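Local coordinates for substrate-binding protein (Synechococcus sp., PDB 6WPN) that probably binds a sugar or oligosaccharide in the periplasm, as the solute-capturing component of a transport system, at residues 195-200 with 393-398; 203-208 with 218-223; 212-217 with 415-420. All coordinates share one frame; numbering follows the deposited sequence.

The three contacts lie on the same side of the chain's centre, with their own centres 11 to 12 Å apart, and together they join helices 195-202, 219-233, 388-403 and 409-427. Contact 1 is the buried one: helix meets helix, mostly through apolar side chains, with a tyrosine hydroxyl as its polar element. Contacts 2 and 3 are only partly buried and share the connection between helices 195-202 and 219-233. Contact 2 folds the start of that connection back on the second helix by methyl packing, whereas contact 3 fastens its later part to helix 409-427 through an indole N-H and an amide-carboxylate pair. The backbone pair Leu207-Ala215 ties contacts 2 and 3 together.

Contact 1: 195-200 with 393-398; sequences ELLESF and SIIYTQ
Leu196 runs antiparallel alongside Tyr396 and lays its CD2 methyl over one face of the phenol ring, 3.9 Å from the centroid and 21° off the ring normal, which meets the criteria for a CH-pi contact. Nearer the backbone, Leu196 CB is 3.2 Å from Tyr396 OH, so the hydroxyl end is held closely against the helix. The next residue supplies the polar contact: Leu197 N donates to Tyr396 OH over 3.0 Å, approaching at the ring edge near its plane. Because this hydroxyl also bonds Ser193 O, it bridges an N-H of the helix's first turn and a carbonyl just ahead of it. Leu197 swings CG to the far side from its amide nitrogen (chi1 -167°), and its side chain meets that of Ile395 nearly perpendicularly, CD1 to CD1 at 3.9 Å. One turn on, Phe200 CZ reaches Ile395 CG2 at 4.2 Å, and Phe225 of helix 219-233 lies beside both residues. The segment axes pass 10.8 Å apart at 93°, a wide separation bridged by these large side chains: a near-perpendicular helix-helix packing within the α/β fold of an extracellular solute-binding protein.

Contact 2: 203-208 with 218-223; sequences MGVSLL and TPAGRK
Val205 and Gly204 rest on Ala220 where the chain, having left helix 195-202 through a Schellman motif, turns back on the first turn of helix 219-233. The backbones come close, with Val205 CA and Ala220 CA 5.0 Å apart, and the small Ala220 side chain lies in the interface: its CB is 3.5 Å from Gly204 O and 3.9 Å from Val205 CG2. That valine methyl also sits against the Ala220-Gly221 peptide, with CG2 3.3 Å from Ala220 O and 3.7 Å from Gly221 N. The other branch, Val205 CG1, lies anti to its own backbone N (chi1 177°) and meets Gly221 CA at 4.0 Å. Met203, present as selenomethionine, extends along the helix, its CE 4.3 Å from Lys223 O, and its side chain also packs on Ala224 and Phe227.

The next shell fixes both backbones. Gly204, with phi 82°, is the C-prime residue of the Schellman motif: its N bonds Val201 O, and Val205 N bonds Phe200 O. Val205 is therefore set where its side chain can also pack on Phe200 and Phe216. On the opposing segment, Thr218 is the N-cap of helix 219-233, its OG1 accepting a weak bond from Gly221 N. Farther along, the outgoing and returning parts of the connection between the two helices come together, and the Ser206 side chain touches Ala215. Arg222 points away from 203-208 at its CB and folds over the helix start: its NH1 donates to Asn217 OD1, and Thr218 O sits centrally on the guanidinium face, 3.4 Å from its plane.

Contact 3: 212-217 with 415-420; sequences QRAAFN and EAEQQW
Ala214 and Glu417 are the nearest CA pair, 5.6 Å apart, and the irregular 212-217 segment runs against the helix direction, its start beside Trp420 and its end beside Glu417. At the first end the indole lies edge-on to the loop. Trp420 NE1 donates to Gln212 O over 2.8 Å, which gives this buried N-H a partner, although the bond is bent: the angle at hydrogen is 137° and the donor stands 34° out of the carbonyl plane. Beside it on the same ring edge, Trp420 CD1 lies 3.5 Å from Ala214 CB, while Ala214 N itself bonds Asn421 OD1. Leu208 and Leu391 also pack on the indole, so one tryptophan joins the loop to both C-terminal helices. This is a loop-on-helix packing in which helix 409-427, near the chain terminus, covers the connection between helices 195-202 and 219-233 of the solute-binding fold.

Farther along the loop, Phe216 meets the helix with CZ, which is 3.5 Å from Glu417 N and 3.8 Å from Ala416 CB; Ala416 C lies at the ring edge, near its plane. Glu417, stretched out past CG, runs by Ala214 with CG 3.9 Å from Ala214 CB and carries its carboxylate to Asn217. There both oxygens receive weak bonds from a single nitrogen, Asn217 ND2 being 3.0 Å from Glu417 OE1 and 3.2 Å from Glu417 OE2, with the amide and carboxylate planes 85° apart.

Contact 1: 195-200 with 393-398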
loop_
_atom_site.group_PDB
_atom_site.type_symbol
_atom_site.label_atom_id
_atom_site.label_comp_id
_atom_site.label_asym_id
_atom_site.label_seq_id
_atom_site.Cartn_x
_atom_site.Cartn_y
_atom_site.Cartn_z
ATOM N N GLU A 195 -5.548 -4.142 2.967
ATOM C CA GLU A 195 -5.334 -5.456 2.373
ATOM C C GLU A 195 -6.633 -6.242 2.298
ATOM O O GLU A 195 -6.871 -6.974 1.334
ATOM C CB GLU A 195 -4.284 -6.237 3.166
ATOM C CG GLU A 195 -3.876 -7.545 2.495
ATOM C CD GLU A 195 -2.979 -8.405 3.364
ATOM O OE1 GLU A 195 -2.518 -7.913 4.422
ATOM O OE2 GLU A 195 -2.751 -9.582 2.993
ATOM N N LEU A 196 -7.491 -6.097 3.306
ATOM C CA LEU A 196 -8.766 -6.801 3.286
ATOM C C LEU A 196 -9.635 -6.313 2.136
ATOM O O LEU A 196 -10.150 -7.113 1.349
ATOM C CB LEU A 196 -9.483 -6.605 4.619
ATOM C CG LEU A 196 -10.745 -7.423 4.859
ATOM C CD1 LEU A 196 -10.447 -8.894 4.915
ATOM C CD2 LEU A 196 -11.371 -6.958 6.143
ATOM N N LEU A 197 -9.772 -4.994 1.998
ATOM C CA LEU A 197 -10.517 -4.443 0.872
ATOM C C LEU A 197 -9.883 -4.845 -0.450
ATOM O O LEU A 197 -10.587 -5.084 -1.437
ATOM C CB LEU A 197 -10.595 -2.923 0.987
ATOM C CG LEU A 197 -11.607 -2.252 0.059
ATOM C CD1 LEU A 197 -13.017 -2.695 0.424
ATOM C CD2 LEU A 197 -11.480 -0.746 0.132
ATOM N N GLU A 198 -8.552 -4.899 -0.498
ATOM C CA GLU A 198 -7.881 -5.350 -1.712
ATOM C C GLU A 198 -8.174 -6.820 -1.998
ATOM O O GLU A 198 -8.292 -7.214 -3.166
ATOM C CB GLU A 198 -6.377 -5.105 -1.604
ATOM C CG GLU A 198 -5.989 -3.628 -1.616
ATOM C CD GLU A 198 -4.599 -3.379 -1.055
ATOM O OE1 GLU A 198 -3.988 -4.336 -0.538
ATOM O OE2 GLU A 198 -4.112 -2.231 -1.147
ATOM N N SER A 199 -8.303 -7.646 -0.952
ATOM C CA SER A 199 -8.651 -9.047 -1.176
ATOM C C SER A 199 -10.034 -9.173 -1.796
ATOM O O SER A 199 -10.269 -10.053 -2.635
ATOM C CB SER A 199 -8.593 -9.839 0.128
ATOM O OG SER A 199 -9.744 -9.594 0.914
ATOM N N PHE A 200 -10.964 -8.301 -1.391
ATOM C CA PHE A 200 -12.274 -8.261 -2.029
ATOM C C PHE A 200 -12.130 -8.058 -3.528
ATOM O O PHE A 200 -12.735 -8.781 -4.328
ATOM C CB PHE A 200 -13.136 -7.151 -1.412
ATOM C CG PHE A 200 -13.790 -7.532 -0.105
ATOM C CD1 PHE A 200 -13.062 -7.584 1.068
ATOM C CD2 PHE A 200 -15.140 -7.824 -0.052
ATOM C CE1 PHE A 200 -13.658 -7.934 2.267
ATOM C CE2 PHE A 200 -15.742 -8.175 1.147
ATOM C CZ PHE A 200 -14.996 -8.228 2.306
ATOM N N SER A 393 -14.356 1.693 5.827
ATOM C CA SER A 393 -14.763 1.673 7.227
ATOM C C SER A 393 -16.108 0.979 7.403
ATOM O O SER A 393 -16.291 0.196 8.341
ATOM C CB SER A 393 -14.807 3.097 7.776
ATOM O OG SER A 393 -15.163 3.089 9.146
ATOM N N ILE A 394 -17.066 1.266 6.519
ATOM C CA ILE A 394 -18.383 0.642 6.619
ATOM C C ILE A 394 -18.275 -0.865 6.427
ATOM O O ILE A 394 -18.896 -1.648 7.157
ATOM C CB ILE A 394 -19.359 1.282 5.613
ATOM C CG1 ILE A 394 -19.652 2.736 6.002
ATOM C CG2 ILE A 394 -20.648 0.483 5.524
ATOM C CD1 ILE A 394 -20.636 3.412 5.098
ATOM N N ILE A 395 -17.496 -1.297 5.438
ATOM C CA ILE A 395 -17.372 -2.725 5.171
ATOM C C ILE A 395 -16.656 -3.423 6.324
ATOM O O ILE A 395 -17.121 -4.451 6.828
ATOM C CB ILE A 395 -16.653 -2.958 3.830
ATOM C CG1 ILE A 395 -17.511 -2.432 2.675
ATOM C CG2 ILE A 395 -16.332 -4.437 3.647
ATOM C CD1 ILE A 395 -16.854 -2.565 1.318
ATOM N N TYR A 396 -15.536 -2.854 6.782
ATOM C CA TYR A 396 -14.796 -3.474 7.879
ATOM C C TYR A 396 -15.646 -3.570 9.144
ATOM O O TYR A 396 -15.577 -4.569 9.871
ATOM C CB TYR A 396 -13.510 -2.696 8.172
ATOM C CG TYR A 396 -12.388 -2.888 7.169
ATOM C CD1 TYR A 396 -12.639 -3.353 5.885
ATOM C CD2 TYR A 396 -11.071 -2.634 7.527
ATOM C CE1 TYR A 396 -11.615 -3.524 4.976
ATOM C CE2 TYR A 396 -10.035 -2.808 6.631
ATOM C CZ TYR A 396 -10.311 -3.255 5.356
ATOM O OH TYR A 396 -9.281 -3.431 4.458
ATOM N N THR A 397 -16.448 -2.538 9.428
ATOM C CA THR A 397 -17.287 -2.547 10.626
ATOM C C THR A 397 -18.344 -3.639 10.556
ATOM O O THR A 397 -18.558 -4.368 11.532
ATOM C CB THR A 397 -17.949 -1.184 10.825
ATOM O OG1 THR A 397 -16.944 -0.193 11.076
ATOM C CG2 THR A 397 -18.927 -1.232 11.993
ATOM N N GLN A 398 -19.041 -3.747 9.423
ATOM C CA GLN A 398 -20.075 -4.770 9.291
ATOM C C GLN A 398 -19.468 -6.168 9.264
ATOM O O GLN A 398 -20.001 -7.096 9.883
ATOM C CB GLN A 398 -20.914 -4.520 8.036
ATOM C CG GLN A 398 -21.745 -3.244 8.084
ATOM C CD GLN A 398 -22.543 -3.107 9.372
ATOM O OE1 GLN A 398 -23.158 -4.064 9.847
ATOM N NE2 GLN A 398 -22.544 -1.905 9.938
#

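Contact 2: 203-208 with 218-223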
loop_
_atom_site.group_PDB
_atom_site.type_symbol
_atom_site.label_atom_id
_atom_site.label_comp_id
_atom_site.label_asym_id
_atom_site.label_seq_id
_atom_site.Cartn_x
_atom_site.Cartn_y
_atom_site.Cartn_z
HETATM N N MSE A 203 -10.839 -10.996 -5.178
HETATM C CA MSE A 203 -11.845 -12.075 -5.153
HETATM C C MSE A 203 -12.952 -11.809 -6.173
HETATM O O MSE A 203 -13.953 -12.499 -6.130
HETATM C CB MSE A 203 -12.369 -12.256 -3.739
HETATM C CG MSE A 203 -11.333 -12.793 -2.835
HETATM SE SE MSE A 203 -12.037 -12.902 -1.075
HETATM C CE MSE A 203 -13.247 -14.364 -1.251
ATOM N N GLY A 204 -12.748 -10.852 -7.068
ATOM C CA GLY A 204 -13.729 -10.538 -8.089
ATOM C C GLY A 204 -14.867 -9.643 -7.651
ATOM O O GLY A 204 -15.835 -9.488 -8.405
ATOM N N VAL A 205 -14.787 -9.050 -6.465
ATOM C CA VAL A 205 -15.862 -8.200 -5.961
ATOM C C VAL A 205 -15.778 -6.826 -6.612
ATOM O O VAL A 205 -14.698 -6.231 -6.706
ATOM C CB VAL A 205 -15.793 -8.087 -4.431
ATOM C CG1 VAL A 205 -16.879 -7.147 -3.910
ATOM C CG2 VAL A 205 -15.905 -9.464 -3.791
ATOM N N SER A 206 -16.923 -6.317 -7.058
ATOM C CA SER A 206 -17.045 -4.953 -7.552
ATOM C C SER A 206 -17.561 -4.080 -6.416
ATOM O O SER A 206 -18.627 -4.355 -5.856
ATOM C CB SER A 206 -17.983 -4.893 -8.756
ATOM O OG SER A 206 -18.163 -3.557 -9.194
ATOM N N LEU A 207 -16.807 -3.037 -6.071
ATOM C CA LEU A 207 -17.156 -2.220 -4.912
ATOM C C LEU A 207 -18.158 -1.119 -5.257
ATOM O O LEU A 207 -19.216 -1.024 -4.626
ATOM C CB LEU A 207 -15.890 -1.608 -4.298
ATOM C CG LEU A 207 -14.827 -2.562 -3.749
ATOM C CD1 LEU A 207 -13.631 -1.777 -3.229
ATOM C CD2 LEU A 207 -15.391 -3.470 -2.666
ATOM N N LEU A 208 -17.848 -0.292 -6.257
ATOM C CA LEU A 208 -18.677 0.844 -6.630
ATOM C C LEU A 208 -18.994 0.798 -8.117
ATOM O O LEU A 208 -18.183 0.342 -8.926
ATOM C CB LEU A 208 -17.980 2.176 -6.320
ATOM C CG LEU A 208 -17.465 2.417 -4.901
ATOM C CD1 LEU A 208 -16.763 3.765 -4.815
ATOM C CD2 LEU A 208 -18.606 2.338 -3.903
ATOM N N THR A 218 -23.445 -8.712 -4.336
ATOM C CA THR A 218 -23.403 -9.586 -5.499
ATOM C C THR A 218 -22.985 -10.967 -5.026
ATOM O O THR A 218 -22.673 -11.157 -3.846
ATOM C CB THR A 218 -22.414 -9.027 -6.544
ATOM O OG1 THR A 218 -21.139 -8.786 -5.932
ATOM C CG2 THR A 218 -22.946 -7.732 -7.151
ATOM N N PRO A 219 -22.997 -11.974 -5.907
ATOM C CA PRO A 219 -22.453 -13.279 -5.501
ATOM C C PRO A 219 -21.002 -13.210 -5.089
ATOM O O PRO A 219 -20.596 -13.935 -4.173
ATOM C CB PRO A 219 -22.630 -14.136 -6.760
ATOM C CG PRO A 219 -22.584 -13.161 -7.844
ATOM C CD PRO A 219 -23.412 -12.016 -7.315
ATOM N N ALA A 220 -20.211 -12.349 -5.734
ATOM C CA ALA A 220 -18.809 -12.205 -5.361
ATOM C C ALA A 220 -18.669 -11.586 -3.977
ATOM O O ALA A 220 -17.880 -12.061 -3.153
ATOM C CB ALA A 220 -18.073 -11.366 -6.405
ATOM N N GLY A 221 -19.429 -10.523 -3.706
ATOM C CA GLY A 221 -19.333 -9.864 -2.413
ATOM C C GLY A 221 -19.819 -10.728 -1.264
ATOM O O GLY A 221 -19.184 -10.783 -0.206
ATOM N N ARG A 222 -20.949 -11.413 -1.451
ATOM C CA ARG A 222 -21.435 -12.309 -0.408
ATOM C C ARG A 222 -20.455 -13.451 -0.177
ATOM O O ARG A 222 -20.221 -13.864 0.965
ATOM C CB ARG A 222 -22.813 -12.851 -0.785
ATOM C CG ARG A 222 -23.884 -11.782 -0.904
ATOM C CD ARG A 222 -25.262 -12.390 -1.082
ATOM N NE ARG A 222 -25.464 -12.939 -2.420
ATOM C CZ ARG A 222 -25.883 -12.231 -3.468
ATOM N NH1 ARG A 222 -26.140 -10.937 -3.340
ATOM N NH2 ARG A 222 -26.041 -12.820 -4.646
ATOM N N LYS A 223 -19.858 -13.963 -1.254
ATOM C CA LYS A 223 -18.851 -15.006 -1.120
ATOM C C LYS A 223 -17.631 -14.485 -0.369
ATOM O O LYS A 223 -17.059 -15.191 0.471
ATOM C CB LYS A 223 -18.482 -15.537 -2.505
ATOM C CG LYS A 223 -17.452 -16.646 -2.543
ATOM C CD LYS A 223 -17.244 -17.104 -3.984
ATOM C CE LYS A 223 -16.007 -17.968 -4.146
ATOM N NZ LYS A 223 -15.815 -18.376 -5.572
#

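Contact 3: 212-217 with 415-420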
loop_
_atom_site.group_PDB
_atom_site.type_symbol
_atom_site.label_atom_id
_atom_site.label_comp_id
_atom_site.label_asym_id
_atom_site.label_seq_id
_atom_site.Cartn_x
_atom_site.Cartn_y
_atom_site.Cartn_z
ATOM N N GLN A 212 -21.399 5.969 -8.018
ATOM C CA GLN A 212 -20.823 5.798 -6.684
ATOM C C GLN A 212 -21.769 5.058 -5.742
ATOM O O GLN A 212 -21.688 5.207 -4.520
ATOM C CB GLN A 212 -20.413 7.147 -6.091
ATOM C CG GLN A 212 -19.400 7.872 -6.945
ATOM C CD GLN A 212 -18.073 7.159 -6.977
ATOM O OE1 GLN A 212 -17.848 6.251 -7.779
ATOM N NE2 GLN A 212 -17.186 7.565 -6.100
ATOM N N ARG A 213 -22.654 4.240 -6.296
ATOM C CA ARG A 213 -23.571 3.446 -5.495
ATOM C C ARG A 213 -22.926 2.106 -5.139
ATOM O O ARG A 213 -21.994 1.641 -5.802
ATOM C CB ARG A 213 -24.873 3.215 -6.265
ATOM C CG ARG A 213 -25.782 4.440 -6.397
ATOM C CD ARG A 213 -26.155 5.072 -5.063
ATOM N NE ARG A 213 -27.353 5.903 -5.185
ATOM C CZ ARG A 213 -27.349 7.231 -5.259
ATOM N NH1 ARG A 213 -26.204 7.898 -5.220
ATOM N NH2 ARG A 213 -28.497 7.895 -5.370
ATOM N N ALA A 214 -23.433 1.487 -4.073
ATOM C CA ALA A 214 -22.898 0.203 -3.627
ATOM C C ALA A 214 -23.102 -0.860 -4.699
ATOM O O ALA A 214 -24.216 -1.063 -5.187
ATOM C CB ALA A 214 -23.564 -0.227 -2.320
ATOM N N ALA A 215 -22.021 -1.548 -5.064
ATOM C CA ALA A 215 -22.084 -2.591 -6.080
ATOM C C ALA A 215 -21.649 -3.961 -5.573
ATOM O O ALA A 215 -21.573 -4.903 -6.372
ATOM C CB ALA A 215 -21.235 -2.197 -7.292
ATOM N N PHE A 216 -21.376 -4.110 -4.276
ATOM C CA PHE A 216 -20.794 -5.342 -3.757
ATOM C C PHE A 216 -21.825 -6.338 -3.243
ATOM O O PHE A 216 -21.440 -7.426 -2.804
ATOM C CB PHE A 216 -19.793 -5.034 -2.636
ATOM C CG PHE A 216 -20.355 -4.177 -1.541
ATOM C CD1 PHE A 216 -21.065 -4.745 -0.495
ATOM C CD2 PHE A 216 -20.162 -2.807 -1.546
ATOM C CE1 PHE A 216 -21.585 -3.959 0.515
ATOM C CE2 PHE A 216 -20.674 -2.016 -0.536
ATOM C CZ PHE A 216 -21.387 -2.595 0.496
ATOM N N ASN A 217 -23.114 -5.998 -3.254
ATOM C CA ASN A 217 -24.151 -6.953 -2.862
ATOM C C ASN A 217 -24.430 -7.880 -4.049
ATOM O O ASN A 217 -25.489 -7.863 -4.677
ATOM C CB ASN A 217 -25.405 -6.228 -2.393
ATOM C CG ASN A 217 -26.423 -7.166 -1.774
ATOM O OD1 ASN A 217 -26.126 -8.328 -1.490
ATOM N ND2 ASN A 217 -27.629 -6.663 -1.552
ATOM N N GLU A 415 -26.292 -4.563 5.578
ATOM C CA GLU A 415 -26.056 -3.369 6.382
ATOM C C GLU A 415 -25.006 -2.478 5.738
ATOM O O GLU A 415 -25.170 -1.255 5.680
ATOM C CB GLU A 415 -25.621 -3.760 7.796
ATOM C CG GLU A 415 -26.678 -4.486 8.620
ATOM C CD GLU A 415 -27.754 -3.564 9.151
ATOM O OE1 GLU A 415 -27.600 -2.331 9.022
ATOM O OE2 GLU A 415 -28.759 -4.074 9.696
ATOM N N ALA A 416 -23.928 -3.075 5.225
ATOM C CA ALA A 416 -22.910 -2.284 4.540
ATOM C C ALA A 416 -23.473 -1.621 3.289
ATOM O O ALA A 416 -23.225 -0.435 3.039
ATOM C CB ALA A 416 -21.707 -3.160 4.194
ATOM N N GLU A 417 -24.238 -2.369 2.494
ATOM C CA GLU A 417 -24.818 -1.808 1.278
ATOM C C GLU A 417 -25.732 -0.631 1.598
ATOM O O GLU A 417 -25.669 0.416 0.945
ATOM C CB GLU A 417 -25.580 -2.893 0.514
ATOM C CG GLU A 417 -26.350 -2.377 -0.686
ATOM C CD GLU A 417 -27.353 -3.386 -1.213
ATOM O OE1 GLU A 417 -28.106 -3.970 -0.399
ATOM O OE2 GLU A 417 -27.383 -3.599 -2.444
ATOM N N GLN A 418 -26.591 -0.787 2.606
ATOM C CA GLN A 418 -27.547 0.264 2.935
ATOM C C GLN A 418 -26.861 1.474 3.559
ATOM O O GLN A 418 -27.239 2.617 3.281
ATOM C CB GLN A 418 -28.618 -0.295 3.868
ATOM C CG GLN A 418 -29.514 -1.322 3.199
ATOM C CD GLN A 418 -30.356 -2.100 4.189
ATOM O OE1 GLN A 418 -30.140 -2.026 5.399
ATOM N NE2 GLN A 418 -31.330 -2.847 3.679
ATOM N N GLN A 419 -25.846 1.245 4.397
ATOM C CA GLN A 419 -25.114 2.361 4.989
ATOM C C GLN A 419 -24.331 3.141 3.939
ATOM O O GLN A 419 -24.300 4.376 3.976
ATOM C CB GLN A 419 -24.192 1.862 6.097
ATOM C CG GLN A 419 -24.937 1.415 7.338
ATOM C CD GLN A 419 -24.016 1.165 8.511
ATOM O OE1 GLN A 419 -22.803 1.366 8.414
ATOM N NE2 GLN A 419 -24.584 0.726 9.632
ATOM N N TRP A 420 -23.677 2.446 3.003
ATOM C CA TRP A 420 -22.951 3.159 1.957
ATOM C C TRP A 420 -23.903 3.957 1.071
ATOM O O TRP A 420 -23.599 5.093 0.691
ATOM C CB TRP A 420 -22.125 2.194 1.105
ATOM C CG TRP A 420 -21.579 2.881 -0.113
ATOM C CD1 TRP A 420 -22.061 2.800 -1.387
ATOM C CD2 TRP A 420 -20.478 3.799 -0.157
ATOM N NE1 TRP A 420 -21.315 3.596 -2.225
ATOM C CE2 TRP A 420 -20.338 4.218 -1.495
ATOM C CE3 TRP A 420 -19.589 4.298 0.804
ATOM C CZ2 TRP A 420 -19.344 5.110 -1.897
ATOM C CZ3 TRP A 420 -18.603 5.184 0.404
ATOM C CH2 TRP A 420 -18.489 5.581 -0.936
#